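Local coordinates for protein response regulator FixJ (PDB 5XSO) that induces, when activated by FixL, the expression of nifA, needed to activate nif and fix genes, and of fixK, needed for FixN activation, at residues I17-D22 / F39-F44; G60-D65 / F87-M92; A151-R156 / M192-A197; E157-E162 / R175-S180. All coordinates share one frame; numbering follows the deposited sequence.

Contact 1. Residues I17-D22 / F39-F44; sequences IYVIDD and FGVTLF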
loop_
_atom_site.group_PDB
_atom_site.type_symbol
_atom_site.label_atom_id
_atom_site.label_comp_id
_atom_site.label_asym_id
_atom_site.label_seq_id
_atom_site.Cartn_x
_atom_site.Cartn_y
_atom_site.Cartn_z
ATOM N N ILE A 17 -7.494 7.162 12.986
ATOM C CA ILE A 17 -6.050 7.289 13.239
ATOM C C ILE A 17 -5.603 6.129 14.112
ATOM O O ILE A 17 -6.234 5.842 15.136
ATOM C CB ILE A 17 -5.689 8.624 13.927
ATOM C CG1 ILE A 17 -6.391 9.842 13.278
ATOM C CG2 ILE A 17 -4.109 8.824 13.970
ATOM C CD1 ILE A 17 -6.081 9.947 11.786
ATOM N N TYR A 18 -4.508 5.474 13.738
ATOM C CA TYR A 18 -3.936 4.414 14.556
ATOM C C TYR A 18 -2.680 4.999 15.191
ATOM O O TYR A 18 -1.670 5.200 14.501
ATOM C CB TYR A 18 -3.633 3.169 13.722
ATOM C CG TYR A 18 -4.884 2.539 13.159
ATOM C CD1 TYR A 18 -5.858 2.020 14.014
ATOM C CD2 TYR A 18 -5.128 2.531 11.791
ATOM C CE1 TYR A 18 -7.024 1.460 13.516
ATOM C CE2 TYR A 18 -6.321 1.957 11.260
ATOM C CZ TYR A 18 -7.258 1.441 12.137
ATOM O OH TYR A 18 -8.443 0.907 11.671
ATOM N N VAL A 19 -2.732 5.258 16.495
ATOM C CA VAL A 19 -1.599 5.854 17.220
ATOM C C VAL A 19 -0.739 4.744 17.811
ATOM O O VAL A 19 -1.250 3.872 18.532
ATOM C CB VAL A 19 -2.094 6.789 18.334
ATOM C CG1 VAL A 19 -0.919 7.292 19.207
ATOM C CG2 VAL A 19 -2.855 7.998 17.724
ATOM N N ILE A 20 0.573 4.816 17.577
ATOM C CA ILE A 20 1.509 3.824 18.096
ATOM C C ILE A 20 2.567 4.577 18.874
ATOM O O ILE A 20 3.392 5.294 18.279
ATOM C CB ILE A 20 2.159 2.979 16.995
ATOM C CG1 ILE A 20 1.089 2.302 16.126
ATOM C CG2 ILE A 20 3.084 1.974 17.650
ATOM C CD1 ILE A 20 1.691 1.572 14.889
ATOM N N ASP A 21 2.518 4.488 20.207
ATOM C CA ASP A 21 3.489 5.245 20.993
ATOM C C ASP A 21 3.612 4.580 22.348
ATOM O O ASP A 21 2.603 4.283 22.972
ATOM C CB ASP A 21 3.086 6.715 21.168
ATOM C CG ASP A 21 4.266 7.598 21.521
ATOM O OD1 ASP A 21 5.079 7.232 22.416
ATOM O OD2 ASP A 21 4.416 8.648 20.864
ATOM N N ASP A 22 4.841 4.284 22.766
ATOM C CA ASP A 22 4.894 3.669 24.090
ATOM C C ASP A 22 4.827 4.705 25.215
ATOM O O ASP A 22 4.776 4.315 26.380
ATOM C CB ASP A 22 6.151 2.790 24.222
ATOM C CG ASP A 22 7.420 3.581 24.198
ATOM O OD1 ASP A 22 7.535 4.530 23.370
ATOM O OD2 ASP A 22 8.315 3.235 25.003
ATOM N N PHE A 39 -11.456 13.312 14.366
ATOM C CA PHE A 39 -11.016 11.989 13.923
ATOM C C PHE A 39 -11.421 10.895 14.907
ATOM O O PHE A 39 -11.463 11.131 16.108
ATOM C CB PHE A 39 -9.481 11.987 13.814
ATOM C CG PHE A 39 -8.985 12.875 12.742
ATOM C CD1 PHE A 39 -8.484 14.124 13.048
ATOM C CD2 PHE A 39 -9.036 12.463 11.396
ATOM C CE1 PHE A 39 -8.038 14.962 12.085
ATOM C CE2 PHE A 39 -8.565 13.295 10.405
ATOM C CZ PHE A 39 -8.057 14.539 10.727
ATOM N N GLY A 40 -11.591 9.676 14.414
ATOM C CA GLY A 40 -11.597 8.506 15.286
ATOM C C GLY A 40 -10.179 7.995 15.566
ATOM O O GLY A 40 -9.271 8.159 14.745
ATOM N N VAL A 41 -9.987 7.361 16.728
ATOM C CA VAL A 41 -8.645 6.988 17.211
ATOM C C VAL A 41 -8.648 5.590 17.833
ATOM O O VAL A 41 -9.564 5.223 18.582
ATOM C CB VAL A 41 -8.100 8.003 18.235
ATOM C CG1 VAL A 41 -6.622 7.727 18.527
ATOM C CG2 VAL A 41 -8.228 9.463 17.722
ATOM N N THR A 42 -7.625 4.796 17.508
ATOM C CA THR A 42 -7.327 3.532 18.188
ATOM C C THR A 42 -5.857 3.577 18.578
ATOM O O THR A 42 -5.028 4.002 17.776
ATOM C CB THR A 42 -7.580 2.315 17.289
ATOM O OG1 THR A 42 -8.951 2.292 16.875
ATOM C CG2 THR A 42 -7.282 0.998 18.049
ATOM N N LEU A 43 -5.516 3.181 19.803
ATOM C CA LEU A 43 -4.155 3.430 20.283
ATOM C C LEU A 43 -3.468 2.114 20.597
ATOM O O LEU A 43 -4.115 1.165 21.051
ATOM C CB LEU A 43 -4.168 4.317 21.538
ATOM C CG LEU A 43 -4.750 5.684 21.149
ATOM C CD1 LEU A 43 -6.223 5.737 21.510
ATOM C CD2 LEU A 43 -3.969 6.910 21.702
ATOM N N PHE A 44 -2.159 2.072 20.384
ATOM C CA PHE A 44 -1.371 0.894 20.716
ATOM C C PHE A 44 -0.142 1.329 21.507
ATOM O O PHE A 44 0.512 2.324 21.151
ATOM C CB PHE A 44 -0.961 0.151 19.434
ATOM C CG PHE A 44 -2.120 -0.275 18.595
ATOM C CD1 PHE A 44 -2.676 -1.529 18.765
ATOM C CD2 PHE A 44 -2.664 0.590 17.650
ATOM C CE1 PHE A 44 -3.751 -1.942 17.984
ATOM C CE2 PHE A 44 -3.726 0.193 16.871
ATOM C CZ PHE A 44 -4.277 -1.070 17.033
#
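I17, V19 and F44 give up most of the surface buried where strands 16-20 and 40-44 run side by side. The two strands are parallel and are joined through helix 24-36. They form the first beta-alpha-beta unit of the CheY-like receiver domain, and strand 40-44 is an outermost strand of its sheet. I17 pairs with V41, V19 with L43, and I20 with F44. I17 also reaches F39. Its CG1, anti to the carbonyl carbon (chi1 -46°), packs on F39 CB at 3.8 Å. I17 CD1 then meets the ring atom CD2 of F39 at 3.9 Å. V19 splits its contacts between two neighbours. Its CG2 touches V41 CG1 at 3.9 Å, and its CB and CG1 lie alongside the CD2 methyl of L43. L30 and L34 of helix 24-36 cover this face. F44 is on the other face with Y18. The Y18 and F44 side chains extend together from the sheet, and F44 CE2 is 4.0 Å from Y18 CD1. F50 of helix 47-53 meets the F44 ring edge-to-face. The pairing runs past the end of strand 16-20 to D21, a probable ligand of magnesium. There D21 N donates to F44 O at 3.1 Å.

Contact 2. Residues G60-D65 / F87-M92; sequences GCVVSD and FPILIM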
loop_
_atom_site.group_PDB
_atom_site.type_symbol
_atom_site.label_atom_id
_atom_site.label_comp_id
_atom_site.label_asym_id
_atom_site.label_seq_id
_atom_site.Cartn_x
_atom_site.Cartn_y
_atom_site.Cartn_z
ATOM N N GLY A 60 -7.156 3.656 7.723
ATOM C CA GLY A 60 -6.905 4.852 8.504
ATOM C C GLY A 60 -5.446 5.233 8.393
ATOM O O GLY A 60 -4.657 4.594 7.693
ATOM N N CYS A 61 -5.091 6.289 9.091
ATOM C CA CYS A 61 -3.740 6.831 9.033
ATOM C C CYS A 61 -2.984 6.379 10.281
ATOM O O CYS A 61 -3.502 6.502 11.399
ATOM C CB CYS A 61 -3.768 8.361 8.953
ATOM S SG CYS A 61 -2.147 9.161 8.815
ATOM N N VAL A 62 -1.767 5.890 10.098
ATOM C CA VAL A 62 -0.921 5.501 11.228
ATOM C C VAL A 62 -0.049 6.684 11.639
ATOM O O VAL A 62 0.570 7.347 10.788
ATOM C CB VAL A 62 -0.067 4.271 10.872
ATOM C CG1 VAL A 62 0.851 3.907 12.036
ATOM C CG2 VAL A 62 -0.947 3.099 10.445
ATOM N N VAL A 63 0.000 6.969 12.945
ATOM C CA VAL A 63 0.889 7.990 13.495
ATOM C C VAL A 63 1.743 7.301 14.558
ATOM O O VAL A 63 1.211 6.883 15.596
ATOM C CB VAL A 63 0.104 9.171 14.087
ATOM C CG1 VAL A 63 1.054 10.161 14.753
ATOM C CG2 VAL A 63 -0.743 9.875 12.994
ATOM N N SER A 64 3.052 7.106 14.281
ATOM C CA SER A 64 3.863 6.231 15.113
ATOM C C SER A 64 5.147 6.929 15.540
ATOM O O SER A 64 5.749 7.693 14.764
ATOM C CB SER A 64 4.215 4.941 14.361
ATOM O OG SER A 64 5.108 4.091 15.084
ATOM N N ASP A 65 5.513 6.723 16.800
ATOM C CA ASP A 65 6.865 7.049 17.263
ATOM C C ASP A 65 7.934 6.307 16.471
ATOM O O ASP A 65 7.804 5.117 16.168
ATOM C CB ASP A 65 6.993 6.729 18.758
ATOM C CG ASP A 65 8.299 7.271 19.356
ATOM O OD1 ASP A 65 9.256 6.475 19.457
ATOM O OD2 ASP A 65 8.354 8.447 19.698
ATOM N N PHE A 87 -2.420 1.796 4.262
ATOM C CA PHE A 87 -2.530 2.880 5.263
ATOM C C PHE A 87 -1.360 3.849 5.123
ATOM O O PHE A 87 -0.207 3.418 5.147
ATOM C CB PHE A 87 -2.488 2.322 6.676
ATOM C CG PHE A 87 -3.624 1.421 7.055
ATOM C CD1 PHE A 87 -3.703 0.959 8.367
ATOM C CD2 PHE A 87 -4.596 1.010 6.145
ATOM C CE1 PHE A 87 -4.745 0.083 8.764
ATOM C CE2 PHE A 87 -5.627 0.164 6.537
ATOM C CZ PHE A 87 -5.701 -0.301 7.845
ATOM N N PRO A 88 -1.591 5.156 5.045
ATOM C CA PRO A 88 -0.455 6.083 5.112
ATOM C C PRO A 88 0.134 6.099 6.522
ATOM O O PRO A 88 -0.582 5.935 7.529
ATOM C CB PRO A 88 -1.081 7.445 4.757
ATOM C CG PRO A 88 -2.527 7.332 5.197
ATOM C CD PRO A 88 -2.896 5.853 5.012
ATOM N N ILE A 89 1.445 6.322 6.601
ATOM C CA ILE A 89 2.129 6.354 7.890
ATOM C C ILE A 89 2.863 7.689 8.088
ATOM O O ILE A 89 3.675 8.097 7.241
ATOM C CB ILE A 89 3.118 5.183 8.033
ATOM C CG1 ILE A 89 2.386 3.845 7.846
ATOM C CG2 ILE A 89 3.793 5.283 9.425
ATOM C CD1 ILE A 89 3.323 2.677 7.462
ATOM N N LEU A 90 2.606 8.345 9.225
ATOM C CA LEU A 90 3.370 9.511 9.658
ATOM C C LEU A 90 4.240 9.129 10.862
ATOM O O LEU A 90 3.791 8.391 11.756
ATOM C CB LEU A 90 2.427 10.662 10.083
ATOM C CG LEU A 90 1.342 11.001 9.064
ATOM C CD1 LEU A 90 0.461 12.131 9.630
ATOM C CD2 LEU A 90 2.040 11.457 7.725
ATOM N N ILE A 91 5.466 9.643 10.895
ATOM C CA ILE A 91 6.459 9.293 11.904
ATOM C C ILE A 91 6.709 10.504 12.785
ATOM O O ILE A 91 7.026 11.587 12.269
ATOM C CB ILE A 91 7.777 8.836 11.242
ATOM C CG1 ILE A 91 7.539 7.601 10.352
ATOM C CG2 ILE A 91 8.850 8.634 12.299
ATOM C CD1 ILE A 91 7.096 6.400 11.120
ATOM N N MET A 92 6.554 10.332 14.115
ATOM C CA MET A 92 6.883 11.339 15.118
ATOM C C MET A 92 8.293 11.068 15.638
ATOM O O MET A 92 8.649 9.920 15.882
ATOM C CB MET A 92 5.900 11.326 16.305
ATOM C CG MET A 92 4.480 11.441 15.862
ATOM S SD MET A 92 3.463 11.433 17.371
ATOM C CE MET A 92 3.458 9.672 17.659
#
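F87 turns its CG anti to the carbonyl carbon (chi1 -64°), which starts the ring toward G60. M92 bends at its thioether (chi3 -80°), and this torsion places CE beside V63 CG1 and D65 N. At the F87 end, G60 N lies 3.9 Å above the ring plane, over the ring centre. G60 O is buried 3.3 Å from F87 CB and has no partner in the model. V62 CG2 comes to the ring edge, 4.1 Å from F87 CD1. An alanine in place of F87 would probably leave G60 N without the ring below it and open a gap beside the V62 CG2 methyl. At the other end the side chains of V63 and M92 cross at about a right angle. V63 CG1 meets M92 SD at 3.8 Å. Between these ends the strands 61-65 and 89-93 are parallel, in the beta-alpha-beta unit that runs through helix 73-82. V62 and I89 stand together, with V62 CB 3.9 Å from I89 CG1. C61 SG rests against L90 CG at 4.0 Å. Backbone bonds hold the strands together, among them L90 N to V62 O at 2.8 Å. Strand 16-20 flanks strand 61-65 on its other edge. Helix 119-138 packs on P88 and L90, and helix 73-82 on F87 and I89. D65, which probably binds a magnesium ion, ends its strand beside M92, and its OD1 accepts from R67 N. Backbone bonds set the register and mostly apolar side chains pack on both faces, and burying G60 O without a partner probably carries a cost.

Contact 3. Residues A151-R156 / M192-A197; sequences ASLSPR and MTKMQA. With FMT (formic acid), chain I.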
loop_
_atom_site.group_PDB
_atom_site.type_symbol
_atom_site.label_atom_id
_atom_site.label_comp_id
_atom_site.label_asym_id
_atom_site.label_seq_id
_atom_site.Cartn_x
_atom_site.Cartn_y
_atom_site.Cartn_z
ATOM N N ALA A 151 -2.170 -14.109 -11.418
ATOM C CA ALA A 151 -1.560 -15.294 -10.835
ATOM C C ALA A 151 -2.181 -16.570 -11.367
ATOM O O ALA A 151 -1.521 -17.615 -11.337
ATOM C CB ALA A 151 -1.662 -15.262 -9.296
ATOM N N SER A 152 -3.410 -16.509 -11.905
ATOM C CA SER A 152 -4.027 -17.706 -12.443
ATOM C C SER A 152 -3.503 -18.064 -13.837
ATOM O O SER A 152 -3.727 -19.193 -14.288
ATOM C CB SER A 152 -5.549 -17.578 -12.508
ATOM O OG SER A 152 -6.004 -16.748 -13.578
ATOM N N LEU A 153 -2.833 -17.140 -14.526
ATOM C CA LEU A 153 -2.247 -17.470 -15.827
ATOM C C LEU A 153 -1.149 -18.525 -15.680
ATOM O O LEU A 153 -0.403 -18.525 -14.722
ATOM C CB LEU A 153 -1.624 -16.233 -16.461
ATOM C CG LEU A 153 -2.569 -15.037 -16.556
ATOM C CD1 LEU A 153 -1.776 -13.870 -17.174
ATOM C CD2 LEU A 153 -3.717 -15.457 -17.478
ATOM N N SER A 154 -1.010 -19.394 -16.693
ATOM C CA SER A 154 0.140 -20.300 -16.738
ATOM C C SER A 154 1.371 -19.477 -17.123
ATOM O O SER A 154 1.256 -18.310 -17.548
ATOM C CB SER A 154 -0.122 -21.389 -17.773
ATOM O OG SER A 154 0.070 -20.834 -19.093
ATOM N N PRO A 155 2.564 -20.046 -17.002
ATOM C CA PRO A 155 3.753 -19.297 -17.422
ATOM C C PRO A 155 3.706 -18.875 -18.873
ATOM O O PRO A 155 4.054 -17.723 -19.173
ATOM C CB PRO A 155 4.929 -20.280 -17.114
ATOM C CG PRO A 155 4.410 -21.068 -15.968
ATOM C CD PRO A 155 2.948 -21.324 -16.336
ATOM N N ARG A 156 3.263 -19.738 -19.797
ATOM C CA ARG A 156 3.254 -19.317 -21.188
ATOM C C ARG A 156 2.182 -18.258 -21.404
ATOM O O ARG A 156 2.320 -17.374 -22.257
ATOM C CB ARG A 156 2.927 -20.490 -22.091
ATOM C CG ARG A 156 4.078 -21.542 -22.260
ATOM C CD ARG A 156 5.462 -20.905 -22.398
ATOM N NE ARG A 156 6.483 -21.901 -22.739
ATOM C CZ ARG A 156 7.674 -21.580 -23.219
ATOM N NH1 ARG A 156 8.014 -20.297 -23.405
ATOM N NH2 ARG A 156 8.532 -22.548 -23.533
ATOM N N MET A 192 -7.306 -13.835 -22.335
ATOM C CA MET A 192 -8.456 -12.937 -22.326
ATOM C C MET A 192 -9.536 -13.442 -21.369
ATOM O O MET A 192 -10.159 -12.644 -20.636
ATOM C CB MET A 192 -8.968 -12.776 -23.757
ATOM C CG MET A 192 -7.828 -12.328 -24.714
ATOM S SD MET A 192 -7.039 -10.744 -24.244
ATOM C CE MET A 192 -8.244 -9.552 -24.706
ATOM N N THR A 193 -9.780 -14.765 -21.342
ATOM C CA THR A 193 -10.810 -15.330 -20.449
ATOM C C THR A 193 -10.426 -15.204 -18.973
ATOM O O THR A 193 -11.245 -14.784 -18.134
ATOM C CB THR A 193 -11.069 -16.802 -20.819
ATOM O OG1 THR A 193 -11.513 -16.856 -22.169
ATOM C CG2 THR A 193 -12.187 -17.423 -19.914
ATOM N N LYS A 194 -9.179 -15.552 -18.631
ATOM C CA LYS A 194 -8.760 -15.522 -17.240
ATOM C C LYS A 194 -8.678 -14.092 -16.730
ATOM O O LYS A 194 -9.044 -13.818 -15.582
ATOM C CB LYS A 194 -7.398 -16.216 -17.093
ATOM C CG LYS A 194 -7.445 -17.743 -17.173
ATOM C CD LYS A 194 -6.055 -18.307 -16.955
ATOM C CE LYS A 194 -6.087 -19.881 -16.923
ATOM N NZ LYS A 194 -4.697 -20.455 -16.671
ATOM N N MET A 195 -8.279 -13.162 -17.587
ATOM C CA MET A 195 -8.206 -11.766 -17.192
ATOM C C MET A 195 -9.547 -11.044 -17.298
ATOM O O MET A 195 -9.683 -9.942 -16.750
ATOM C CB MET A 195 -7.167 -11.024 -18.031
ATOM C CG MET A 195 -5.733 -11.448 -17.832
ATOM S SD MET A 195 -5.172 -11.393 -16.099
ATOM C CE MET A 195 -5.459 -9.659 -15.864
ATOM N N GLN A 196 -10.519 -11.654 -17.957
ATOM C CA GLN A 196 -11.807 -11.019 -18.282
ATOM C C GLN A 196 -11.578 -9.719 -19.042
ATOM O O GLN A 196 -12.104 -8.644 -18.690
ATOM C CB GLN A 196 -12.637 -10.802 -17.006
ATOM C CG GLN A 196 -13.118 -12.190 -16.529
ATOM C CD GLN A 196 -14.184 -12.797 -17.479
ATOM O OE1 GLN A 196 -15.352 -12.387 -17.435
ATOM N NE2 GLN A 196 -13.788 -13.811 -18.329
ATOM N N ALA A 197 -10.708 -9.791 -20.055
ATOM C CA ALA A 197 -10.389 -8.628 -20.885
ATOM C C ALA A 197 -11.091 -8.818 -22.228
ATOM O O ALA A 197 -11.048 -9.919 -22.796
ATOM C CB ALA A 197 -8.868 -8.484 -21.096
HETATM C C FMT I . -4.191 -23.383 -15.774
HETATM O O1 FMT I . -3.449 -22.989 -14.866
HETATM O O2 FMT I . -5.386 -23.086 -15.879
HETATM O O HOH W 1 -8.743 -16.188 -13.628
#
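K194 NZ donates to S152 O at 2.9 Å, and this is the hydrogen bond that directly joins the two segments. The ammonium is tilted 29° from the carbonyl plane. The K194 chain is extended beyond CG, and its methylenes run beside S152 and L153. L153 CD2 meets K194 CD at 3.7 Å, and the leucine and lysine chains overlap while running opposite ways. S152 OG comes to the same methylene, K194 CD, at 3.7 Å. A water bridges the pair from the other end of the lysine. It donates to S152 OG at 2.8 Å and to K194 O at 3.1 Å. Deeper in, L153 CD1 comes within 4.3 Å of M195 SD. A formic acid, probably from the crystallisation liquor, accepts a weak hydrogen bond from K194 NZ.

The next shell fixes the lysine tip and the serine. K194 NZ makes a salt bridge to E157 OE2, which also accepts from the N of the N-cap residue S154; this carboxylate ties the lysine to the start of helix 155-166 and is likely to stabilise its charge. S152 OG is also bonded to R149 O. L153 and M195 both pack on M161 of helix 155-166. Helix 184-195 ends in a Schellman motif, with Q196 at positive phi and A197 N bonded to M192 O. The arrangement joins helix ends in the all-helical, DNA-binding LuxR-type domain.

Contact 4. Residues E157-E162 / R175-S180; sequences ERQVME and REYDIS
R156 NH1 donates to both Q159 OE1 and Y177 O, and so ties the two residues that carry the contact. The contact belongs to the LuxR-type DNA-binding domain. It packs helix 155-166 on helix 170-177, the first helix of the helix-turn-helix motif, and on the turn that follows. Q159 CG is anti to the carbonyl carbon (chi1 -72°), and the chain is extended beyond it. The glutamine and tyrosine side chains pass each other running opposite ways. Q159 CB sits over one face of the Y177 ring in a CH-pi contact, 3.7 Å from its centroid. The amide comes close too, with Q159 CD 3.4 Å from Y177 CD1. Its plane is turned 33° from the ring. Q159 OE1 is 3.5 Å from Y177 CB and 3.9 Å from I179 CD1. On the opposite face, E176 CG lies over the ring centre. Y177 OH points to E162 OE1, but the very short distance and the two conformers of E162 make this bond doubtful. An alanine in place of Y177 would probably open a gap over Q159 CB and CG, where the ring face now lies. D178 leaves the helix with positive phi. I179 then faces helix 155-166, where its CD1 touches V160 CG2 at 3.9 Å.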
loop_
_atom_site.group_PDB
_atom_site.type_symbol
_atom_site.label_atom_id
_atom_site.label_comp_id
_atom_site.label_asym_id
_atom_site.label_seq_id
_atom_site.Cartn_x
_atom_site.Cartn_y
_atom_site.Cartn_z
ATOM N N GLU A 157 1.059 -18.403 -20.709
ATOM C CA GLU A 157 0.008 -17.382 -20.824
ATOM C C GLU A 157 0.511 -16.028 -20.358
ATOM O O GLU A 157 0.181 -14.989 -20.962
ATOM C CB GLU A 157 -1.222 -17.803 -20.006
ATOM C CG GLU A 157 -2.027 -18.886 -20.755
ATOM C CD GLU A 157 -2.834 -19.741 -19.835
ATOM O OE1 GLU A 157 -3.360 -20.741 -20.338
ATOM O OE2 GLU A 157 -3.007 -19.432 -18.630
ATOM N N ARG A 158 1.321 -16.017 -19.280
ATOM C CA ARG A 158 1.881 -14.761 -18.805
ATOM C C ARG A 158 2.812 -14.164 -19.858
ATOM O O ARG A 158 2.757 -12.960 -20.137
ATOM C CB ARG A 158 2.576 -15.002 -17.448
ATOM C CG ARG A 158 3.371 -13.847 -16.929
ATOM C CD ARG A 158 2.405 -12.755 -16.427
ATOM N NE ARG A 158 3.183 -11.664 -15.844
ATOM C CZ ARG A 158 3.481 -11.560 -14.549
ATOM N NH1 ARG A 158 3.056 -12.474 -13.672
ATOM N NH2 ARG A 158 4.213 -10.536 -14.134
ATOM N N GLN A 159 3.648 -15.008 -20.489
ATOM C CA GLN A 159 4.498 -14.532 -21.582
ATOM C C GLN A 159 3.700 -13.999 -22.750
ATOM O O GLN A 159 4.079 -12.994 -23.360
ATOM C CB GLN A 159 5.420 -15.670 -22.085
ATOM C CG GLN A 159 6.513 -15.984 -21.064
ATOM C CD GLN A 159 7.326 -17.207 -21.495
ATOM O OE1 GLN A 159 6.850 -18.031 -22.272
ATOM N NE2 GLN A 159 8.549 -17.294 -21.036
ATOM N N VAL A 160 2.653 -14.701 -23.153
ATOM C CA VAL A 160 1.817 -14.222 -24.259
ATOM C C VAL A 160 1.153 -12.892 -23.902
ATOM O O VAL A 160 1.119 -11.964 -24.711
ATOM C CB VAL A 160 0.776 -15.287 -24.672
ATOM C CG1 VAL A 160 -0.218 -14.661 -25.724
ATOM C CG2 VAL A 160 1.475 -16.545 -25.293
ATOM N N MET A 161 0.662 -12.751 -22.672
ATOM C CA MET A 161 0.122 -11.461 -22.235
ATOM C C MET A 161 1.171 -10.365 -22.366
ATOM O O MET A 161 0.895 -9.261 -22.870
ATOM C CB MET A 161 -0.352 -11.544 -20.780
ATOM C CG MET A 161 -0.628 -10.140 -20.162
ATOM S SD MET A 161 -1.266 -10.327 -18.480
ATOM C CE MET A 161 -2.759 -11.112 -18.914
ATOM N N GLU A 162 2.397 -10.650 -21.891
ATOM C CA GLU A 162 3.470 -9.666 -21.991
ATOM C C GLU A 162 3.768 -9.317 -23.439
ATOM O O GLU A 162 3.914 -8.145 -23.785
ATOM C CB GLU A 162 4.719 -10.201 -21.296
ATOM C CG GLU A 162 5.960 -9.341 -21.415
ATOM C CD GLU A 162 7.110 -10.017 -20.711
ATOM O OE1 GLU A 162 7.916 -10.700 -21.387
ATOM O OE2 GLU A 162 7.163 -9.893 -19.466
ATOM N N ARG A 175 8.541 -16.710 -31.540
ATOM C CA ARG A 175 10.001 -16.718 -31.657
ATOM C C ARG A 175 10.663 -16.225 -30.377
ATOM O O ARG A 175 11.706 -16.757 -29.953
ATOM C CB ARG A 175 10.410 -15.850 -32.852
ATOM C CG ARG A 175 11.901 -15.807 -33.147
ATOM C CD ARG A 175 12.131 -15.118 -34.508
ATOM N NE ARG A 175 12.357 -13.678 -34.397
ATOM C CZ ARG A 175 12.742 -12.906 -35.415
ATOM N NH1 ARG A 175 12.948 -13.442 -36.611
ATOM N NH2 ARG A 175 12.950 -11.609 -35.225
ATOM N N GLU A 176 10.096 -15.196 -29.758
ATOM C CA GLU A 176 10.740 -14.583 -28.602
ATOM C C GLU A 176 10.757 -15.531 -27.421
ATOM O O GLU A 176 11.763 -15.628 -26.696
ATOM C CB GLU A 176 9.989 -13.309 -28.213
ATOM C CG GLU A 176 10.332 -12.800 -26.819
ATOM C CD GLU A 176 11.423 -11.737 -26.856
ATOM O OE1 GLU A 176 11.910 -11.350 -25.773
ATOM O OE2 GLU A 176 11.784 -11.290 -27.968
ATOM N N TYR A 177 9.654 -16.229 -27.191
ATOM C CA TYR A 177 9.545 -17.070 -26.009
ATOM C C TYR A 177 9.742 -18.549 -26.300
ATOM O O TYR A 177 9.772 -19.348 -25.356
ATOM C CB TYR A 177 8.179 -16.853 -25.345
ATOM C CG TYR A 177 7.980 -15.405 -24.893
ATOM C CD1 TYR A 177 8.585 -14.924 -23.723
ATOM C CD2 TYR A 177 7.166 -14.540 -25.624
ATOM C CE1 TYR A 177 8.394 -13.559 -23.297
ATOM C CE2 TYR A 177 6.983 -13.191 -25.231
ATOM C CZ TYR A 177 7.598 -12.726 -24.052
ATOM O OH TYR A 177 7.394 -11.392 -23.682
ATOM N N ASP A 178 9.893 -18.936 -27.577
ATOM C CA ASP A 178 10.049 -20.352 -27.981
ATOM C C ASP A 178 8.749 -21.132 -27.680
ATOM O O ASP A 178 8.758 -22.162 -27.011
ATOM C CB ASP A 178 11.275 -21.012 -27.324
ATOM C CG ASP A 178 11.735 -22.187 -28.092
ATOM O OD1 ASP A 178 12.500 -22.994 -27.540
ATOM O OD2 ASP A 178 11.289 -22.341 -29.250
ATOM N N ILE A 179 7.633 -20.608 -28.196
ATOM C CA ILE A 179 6.292 -21.197 -28.088
ATOM C C ILE A 179 5.916 -21.674 -29.494
ATOM O O ILE A 179 6.260 -21.012 -30.467
ATOM C CB ILE A 179 5.321 -20.116 -27.550
ATOM C CG1 ILE A 179 5.739 -19.649 -26.143
ATOM C CG2 ILE A 179 3.864 -20.565 -27.469
ATOM C CD1 ILE A 179 4.968 -18.309 -25.643
ATOM N N SER A 180 5.271 -22.836 -29.620
ATOM C CA SER A 180 4.821 -23.246 -30.943
ATOM C C SER A 180 3.825 -22.230 -31.538
ATOM O O SER A 180 2.869 -21.804 -30.844
ATOM C CB SER A 180 4.141 -24.615 -30.848
ATOM O OG SER A 180 3.507 -24.868 -32.085
#

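From the N terminus, contact 1 closes the loop through helix 24-36. Contact 2 opens only afterwards and closes the loop through helix 73-82. The two are in series and belong to one parallel sheet, because strands 16-20 and 61-65 are neighbours. Y18 bonds to both C61 and V63 there, and D21 meets M92 and D65. Helix 119-138 and helix 140-152 then lead to the second domain. Contact 3 closes its loop from residues 151-156 to 192-197, and contact 4 is nested inside it. Both use helix 155-166. The centres of contacts 2 and 3 are about 37 Å apart.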